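Local atomic coordinates of glycerol kinase, putative (Plasmodium falciparum, PDB entry 2W41), a protein that probably catalyses the ATP-dependent phosphorylation of glycerol to sn-glycerol 3-phosphate, as a member of the FGGY kinase family. Residues B[146-151]-B[211-216]. Residues are numbered along the deposited sequence; the frame is centred on the assembly and turned at random.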
# COMPACT_ATOMS: atom_id res chain seq x y z
N LYS B 146 -29.26 -12.83 -21.85
CA LYS B 146 -30.17 -13.29 -20.79
C LYS B 146 -31.43 -13.85 -21.40
O LYS B 146 -31.96 -14.84 -20.93
CB LYS B 146 -30.56 -12.17 -19.82
CG LYS B 146 -29.57 -11.02 -19.63
CD LYS B 146 -28.69 -11.21 -18.42
CE LYS B 146 -28.02 -9.89 -18.00
NZ LYS B 146 -29.08 -8.90 -17.87
N ILE B 147 -31.94 -13.21 -22.43
CA ILE B 147 -33.08 -13.72 -23.17
C ILE B 147 -32.70 -15.11 -23.72
O ILE B 147 -33.52 -16.02 -23.67
CB ILE B 147 -33.43 -12.78 -24.35
CG1 ILE B 147 -33.88 -11.39 -23.85
CG2 ILE B 147 -34.50 -13.43 -25.25
CD1 ILE B 147 -33.98 -10.30 -24.96
N LEU B 148 -31.47 -15.24 -24.23
CA LEU B 148 -30.93 -16.51 -24.76
C LEU B 148 -30.85 -17.59 -23.69
O LEU B 148 -31.37 -18.72 -23.88
CB LEU B 148 -29.53 -16.31 -25.39
CG LEU B 148 -28.80 -17.58 -25.90
CD1 LEU B 148 -29.48 -18.15 -27.15
CD2 LEU B 148 -27.37 -17.32 -26.16
N TRP B 149 -30.18 -17.28 -22.58
CA TRP B 149 -30.20 -18.19 -21.44
C TRP B 149 -31.62 -18.68 -21.13
O TRP B 149 -31.82 -19.88 -20.89
CB TRP B 149 -29.58 -17.54 -20.23
CG TRP B 149 -29.26 -18.47 -19.09
CD1 TRP B 149 -28.03 -19.00 -18.78
CD2 TRP B 149 -30.17 -18.93 -18.06
NE1 TRP B 149 -28.11 -19.77 -17.62
CE2 TRP B 149 -29.40 -19.74 -17.16
CE3 TRP B 149 -31.53 -18.74 -17.80
CZ2 TRP B 149 -29.98 -20.35 -16.02
CZ3 TRP B 149 -32.10 -19.35 -16.67
CH2 TRP B 149 -31.32 -20.17 -15.81
N LEU B 150 -32.61 -17.78 -21.12
CA LEU B 150 -34.00 -18.19 -20.84
C LEU B 150 -34.54 -19.17 -21.86
O LEU B 150 -35.21 -20.09 -21.48
CB LEU B 150 -34.97 -17.01 -20.72
CG LEU B 150 -35.25 -16.39 -19.35
CD1 LEU B 150 -34.88 -17.30 -18.15
CD2 LEU B 150 -34.51 -15.08 -19.23
N ILE B 151 -34.27 -18.92 -23.14
CA ILE B 151 -34.66 -19.79 -24.27
C ILE B 151 -34.03 -21.21 -24.19
O ILE B 151 -34.65 -22.20 -24.58
CB ILE B 151 -34.27 -19.11 -25.61
CG1 ILE B 151 -35.21 -17.95 -25.91
CG2 ILE B 151 -34.24 -20.13 -26.79
CD1 ILE B 151 -34.74 -17.03 -27.07
N ILE B 211 -28.85 -14.59 -34.30
CA ILE B 211 -27.77 -14.96 -33.37
C ILE B 211 -28.24 -15.44 -31.99
O ILE B 211 -27.60 -16.27 -31.34
CB ILE B 211 -26.76 -13.79 -33.17
CG1 ILE B 211 -26.09 -13.41 -34.49
CG2 ILE B 211 -25.73 -14.11 -32.13
CD1 ILE B 211 -25.13 -12.29 -34.38
N PHE B 212 -29.38 -14.89 -31.56
CA PHE B 212 -29.85 -14.98 -30.19
C PHE B 212 -31.10 -15.83 -30.01
O PHE B 212 -31.61 -15.93 -28.90
CB PHE B 212 -30.04 -13.55 -29.59
CG PHE B 212 -28.74 -12.91 -29.18
CD1 PHE B 212 -27.96 -13.49 -28.16
CD2 PHE B 212 -28.26 -11.78 -29.84
CE1 PHE B 212 -26.73 -12.94 -27.80
CE2 PHE B 212 -27.04 -11.23 -29.51
CZ PHE B 212 -26.26 -11.80 -28.48
N ASN B 213 -31.55 -16.46 -31.10
CA ASN B 213 -32.70 -17.38 -31.11
C ASN B 213 -34.04 -16.72 -30.95
O ASN B 213 -35.03 -17.39 -30.65
CB ASN B 213 -32.58 -18.51 -30.08
CG ASN B 213 -31.88 -19.74 -30.63
OD1 ASN B 213 -30.63 -19.77 -30.73
ND2 ASN B 213 -32.68 -20.77 -31.00
N ILE B 214 -34.09 -15.41 -31.15
CA ILE B 214 -35.38 -14.77 -31.23
C ILE B 214 -35.92 -15.09 -32.62
O ILE B 214 -35.65 -14.39 -33.63
CB ILE B 214 -35.34 -13.28 -30.88
CG1 ILE B 214 -35.07 -13.11 -29.37
CG2 ILE B 214 -36.69 -12.64 -31.17
CD1 ILE B 214 -33.59 -13.01 -28.92
N THR B 215 -36.66 -16.20 -32.64
CA THR B 215 -37.18 -16.81 -33.87
C THR B 215 -38.39 -16.04 -34.41
O THR B 215 -38.58 -15.97 -35.64
CB THR B 215 -37.51 -18.36 -33.67
OG1 THR B 215 -38.41 -18.55 -32.56
CG2 THR B 215 -36.23 -19.19 -33.44
N ASN B 216 -39.17 -15.45 -33.49
CA ASN B 216 -40.35 -14.61 -33.82
C ASN B 216 -40.19 -13.14 -33.39
O ASN B 216 -40.38 -12.78 -32.23
CB ASN B 216 -41.64 -15.25 -33.23
CG ASN B 216 -42.94 -14.45 -33.51
OD1 ASN B 216 -42.96 -13.40 -34.16
ND2 ASN B 216 -44.04 -14.98 -32.99
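Leu148, Ile151 and Phe212 bury the most surface where one face of the helical segment 146-151 packs against the end of a second helix and the turn after it. The closest pair of CA atoms is that of Leu148 and Phe212, 5.7 Å apart. With chi1 at 176° and chi2 at 71°, Leu148 carries CD1 to Phe212 O, 3.5 Å away. The phenyl ring is touched at its edge, near its plane, by Leu148 CB, 4.3 Å from Phe212 CD1, while the preceding residue, Ile211, lays CG2 over the centre of one ring face. One turn further on, Ile151 CD1 lies 3.6 Å from Asn213 O and 3.8 Å from Phe212 O, so methyl groups of both residues make van der Waals contact with backbone carbonyl oxygens at the helix end. Ile151 CD1 and CG2 also lie against Asn213 CB. Asn213, with phi 72°, is the first residue out of the helix, which ends in a Schellman motif. Beyond it, the end of the Ile214 side chain reaches Ile147, CD1 lying 3.8 Å from Ile147 CG2, and the two side chains cross at about a right angle. The contact joins helix 144-152 to the C-terminal end of helix 206-212, away from the ADP pocket. Phe145 meets the Phe212 ring edge-to-face, helix 115-124 covers Leu148, helix 155-163 packs on Ile151, and Ile168 of strand 166-170 touches Ile147 and Ile214.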